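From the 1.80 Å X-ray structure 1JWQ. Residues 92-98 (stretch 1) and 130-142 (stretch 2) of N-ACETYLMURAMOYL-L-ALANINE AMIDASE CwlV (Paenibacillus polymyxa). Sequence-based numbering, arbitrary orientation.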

# COMPACT_ATOMS: atom_id res chain seq x y z
N THR A 92 11.42 4.28 1.10
CA THR A 92 10.30 3.50 0.60
C THR A 92 10.69 2.03 0.44
O THR A 92 11.75 1.72 -0.10
CB THR A 92 9.86 4.05 -0.77
OG1 THR A 92 9.48 5.42 -0.62
CG2 THR A 92 8.71 3.25 -1.32
N GLU A 93 9.82 1.14 0.91
CA GLU A 93 10.06 -0.30 0.83
C GLU A 93 8.84 -1.04 0.28
O GLU A 93 7.69 -0.65 0.55
CB GLU A 93 10.41 -0.85 2.22
CG GLU A 93 11.18 0.13 3.10
CD GLU A 93 11.35 -0.35 4.54
OE1 GLU A 93 10.49 -1.13 5.02
OE2 GLU A 93 12.33 0.07 5.20
N THR A 94 9.10 -2.12 -0.46
CA THR A 94 8.05 -2.95 -1.04
C THR A 94 8.32 -4.36 -0.54
O THR A 94 9.44 -4.85 -0.68
CB THR A 94 8.11 -2.96 -2.56
OG1 THR A 94 7.82 -1.65 -3.06
CG2 THR A 94 7.08 -3.96 -3.11
N TYR A 95 7.32 -4.99 0.06
CA TYR A 95 7.46 -6.34 0.60
C TYR A 95 6.63 -7.40 -0.11
O TYR A 95 5.53 -7.14 -0.59
CB TYR A 95 7.03 -6.36 2.07
CG TYR A 95 7.94 -5.61 3.00
CD1 TYR A 95 7.73 -4.25 3.26
CD2 TYR A 95 8.99 -6.25 3.63
CE1 TYR A 95 8.56 -3.56 4.14
CE2 TYR A 95 9.82 -5.58 4.51
CZ TYR A 95 9.60 -4.24 4.76
OH TYR A 95 10.42 -3.58 5.65
N TYR A 96 7.18 -8.61 -0.15
CA TYR A 96 6.50 -9.77 -0.73
C TYR A 96 6.79 -10.87 0.29
O TYR A 96 7.71 -10.72 1.10
CB TYR A 96 7.11 -10.16 -2.09
CG TYR A 96 8.46 -10.83 -1.95
CD1 TYR A 96 9.62 -10.08 -1.79
CD2 TYR A 96 8.56 -12.22 -1.91
CE1 TYR A 96 10.85 -10.70 -1.59
CE2 TYR A 96 9.78 -12.85 -1.70
CZ TYR A 96 10.92 -12.08 -1.54
OH TYR A 96 12.13 -12.69 -1.32
N GLN A 97 6.02 -11.95 0.27
CA GLN A 97 6.26 -13.05 1.20
C GLN A 97 6.34 -14.37 0.46
O GLN A 97 7.03 -15.29 0.89
CB GLN A 97 5.16 -13.13 2.27
CG GLN A 97 5.48 -14.02 3.48
CD GLN A 97 5.25 -15.51 3.25
OE1 GLN A 97 4.31 -15.91 2.57
NE2 GLN A 97 6.10 -16.34 3.85
N ARG A 98 5.65 -14.45 -0.68
CA ARG A 98 5.65 -15.67 -1.47
C ARG A 98 6.32 -15.49 -2.82
O ARG A 98 6.31 -14.41 -3.40
CB ARG A 98 4.21 -16.16 -1.69
CG ARG A 98 3.57 -16.72 -0.44
CD ARG A 98 2.07 -16.86 -0.58
NE ARG A 98 1.40 -15.56 -0.65
CZ ARG A 98 0.89 -15.04 -1.76
NH1 ARG A 98 0.97 -15.70 -2.91
NH2 ARG A 98 0.30 -13.85 -1.72
N VAL A 130 -1.15 -10.48 5.77
CA VAL A 130 -1.89 -10.19 4.55
C VAL A 130 -1.21 -10.58 3.24
O VAL A 130 -1.90 -10.84 2.25
CB VAL A 130 -2.31 -8.70 4.48
CG1 VAL A 130 -3.17 -8.36 5.70
CG2 VAL A 130 -1.09 -7.80 4.43
N ILE A 131 0.12 -10.65 3.20
CA ILE A 131 0.79 -11.05 1.97
C ILE A 131 1.24 -12.51 2.02
O ILE A 131 1.65 -13.09 1.01
CB ILE A 131 2.00 -10.11 1.63
CG1 ILE A 131 2.98 -10.03 2.81
CG2 ILE A 131 1.48 -8.71 1.31
CD1 ILE A 131 4.25 -9.22 2.48
N ARG A 132 1.12 -13.12 3.20
CA ARG A 132 1.49 -14.52 3.39
C ARG A 132 0.30 -15.45 3.17
O ARG A 132 0.43 -16.47 2.48
CB ARG A 132 1.99 -14.74 4.82
CG ARG A 132 2.23 -16.20 5.15
CD ARG A 132 2.64 -16.39 6.60
NE ARG A 132 1.56 -16.05 7.52
CZ ARG A 132 1.64 -15.12 8.47
NH1 ARG A 132 2.75 -14.41 8.61
NH2 ARG A 132 0.61 -14.89 9.26
N GLU A 133 -0.83 -15.11 3.76
CA GLU A 133 -2.04 -15.92 3.68
C GLU A 133 -2.83 -15.76 2.39
O GLU A 133 -3.71 -16.57 2.10
CB GLU A 133 -2.93 -15.65 4.90
CG GLU A 133 -2.22 -15.95 6.22
CD GLU A 133 -1.76 -17.40 6.31
OE1 GLU A 133 -0.67 -17.65 6.88
OE2 GLU A 133 -2.49 -18.29 5.83
N THR A 134 -2.52 -14.72 1.63
CA THR A 134 -3.19 -14.51 0.35
C THR A 134 -2.62 -15.53 -0.63
O THR A 134 -1.50 -16.01 -0.44
CB THR A 134 -2.94 -13.09 -0.18
OG1 THR A 134 -1.67 -12.63 0.29
CG2 THR A 134 -4.04 -12.14 0.30
N THR A 135 -3.39 -15.86 -1.67
CA THR A 135 -2.94 -16.84 -2.65
C THR A 135 -2.65 -16.23 -4.02
O THR A 135 -2.18 -16.93 -4.92
CB THR A 135 -3.98 -17.96 -2.84
OG1 THR A 135 -5.18 -17.40 -3.38
CG2 THR A 135 -4.28 -18.63 -1.51
N MET A 136 -2.96 -14.95 -4.19
CA MET A 136 -2.68 -14.28 -5.45
C MET A 136 -1.48 -13.37 -5.22
O MET A 136 -1.07 -13.17 -4.07
CB MET A 136 -3.90 -13.44 -5.91
CG MET A 136 -4.18 -12.18 -5.08
SD MET A 136 -4.82 -12.47 -3.41
CE MET A 136 -6.26 -13.55 -3.76
N PRO A 137 -0.89 -12.81 -6.29
CA PRO A 137 0.26 -11.93 -6.08
C PRO A 137 -0.12 -10.85 -5.07
O PRO A 137 -1.11 -10.15 -5.25
CB PRO A 137 0.53 -11.37 -7.47
CG PRO A 137 0.18 -12.55 -8.34
CD PRO A 137 -1.13 -13.03 -7.73
N ALA A 138 0.67 -10.73 -4.00
CA ALA A 138 0.36 -9.76 -2.97
C ALA A 138 1.59 -9.08 -2.42
O ALA A 138 2.57 -9.72 -2.07
CB ALA A 138 -0.40 -10.45 -1.82
N VAL A 139 1.52 -7.76 -2.33
CA VAL A 139 2.64 -7.00 -1.79
C VAL A 139 2.16 -6.01 -0.76
O VAL A 139 0.99 -5.62 -0.74
CB VAL A 139 3.39 -6.25 -2.91
CG1 VAL A 139 3.95 -7.24 -3.93
CG2 VAL A 139 2.46 -5.25 -3.59
N LEU A 140 3.07 -5.62 0.13
CA LEU A 140 2.75 -4.65 1.16
C LEU A 140 3.74 -3.51 0.96
O LEU A 140 4.95 -3.72 0.89
CB LEU A 140 2.91 -5.26 2.55
CG LEU A 140 2.48 -4.35 3.71
CD1 LEU A 140 1.92 -5.19 4.85
CD2 LEU A 140 3.68 -3.51 4.17
N LEU A 141 3.21 -2.30 0.83
CA LEU A 141 4.04 -1.14 0.60
C LEU A 141 4.18 -0.29 1.84
O LEU A 141 3.19 0.06 2.47
CB LEU A 141 3.45 -0.30 -0.53
CG LEU A 141 3.01 -1.05 -1.80
CD1 LEU A 141 2.40 -0.05 -2.78
CD2 LEU A 141 4.20 -1.76 -2.43
N GLU A 142 5.42 0.02 2.21
CA GLU A 142 5.69 0.90 3.35
C GLU A 142 6.18 2.13 2.60
O GLU A 142 7.35 2.23 2.23
CB GLU A 142 6.78 0.31 4.24
CG GLU A 142 6.29 -0.85 5.11
CD GLU A 142 5.34 -0.40 6.21
OE1 GLU A 142 4.78 -1.27 6.91
OE2 GLU A 142 5.15 0.82 6.37
O HOH W 1 3.35 -12.12 -1.07
O HOH W 2 0.26 -15.75 -5.87

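What does the side chain of Arg98 do beyond the end of the strand? More of its surface is covered by the other stretch than that of any other residue here, and it reaches into the loop that joins the helix to strand 138-142. Ile131 O, at the helix, and Met136 O, in the loop, both come within reach of a long side chain with several donors. Arg98 NE donates to Ile131 O at 3.0 Å, and Arg98 NH2 donates to Met136 O at 2.8 Å; both acceptors lie near the plane of the guanidinium, where its N-H bonds point. Arg98 NH2 also makes weak hydrogen bonds to Ile131 O and to Thr134 OG1, each at 3.1 Å. Thr134 O lies over one face of the group, 2.9 Å from Arg98 CZ, so its proximity to the nitrogens gives no hydrogen bond.

What else ties the loop to the helix and to Arg98? Thr134 OG1 donates to Val130 O at 2.7 Å, tying the loop back to the helix, and Thr134 OG1 also accepts the weak bond from Arg98 NH2. Two waters extend the network. One accepts from Gln97 N at 3.0 Å and donates to Ile131 O at 2.9 Å and Ala138 O at 2.7 Å, linking the backbones where the strand pairing gives out. The other accepts from Arg98 NH1 at 3.0 Å and donates to Thr135 O at 2.9 Å.

What role does Tyr95 play within the sheet? Its backbone pairs with Leu140 in the antiparallel ladder: Tyr95 N donates to Leu140 O at 2.8 Å, and Leu140 N donates to Tyr95 O at 3.0 Å. Its side chain lies on the same face of the sheet as those of Glu93, Leu140 and Glu142. There the apolar part packs, with Tyr95 CD1 4.2 Å from Leu140 CD2 and Tyr95 CB 4.0 Å from Ile131 CD1. The phenol can be polar at its tip: Tyr95 OH donates to Glu93 OE1 at 2.5 Å, giving the buried carboxylate a partner.

Why does Glu142 bury so much surface when its carboxylate leads away? Its backbone completes the second hydrogen-bonded pair, with Glu93 N donating to Glu142 O at 3.0 Å and Glu142 N donating to Glu93 O at 2.9 Å. The methylene part of the side chain supplies the packing, bringing Glu142 CG to 3.7 Å from Tyr95 CE1. Between the two pairs, Thr94 faces Leu141 without backbone hydrogen bonds; their side chains share the other face, where Thr94 OG1 comes within 3.7 Å of Leu141 CD2.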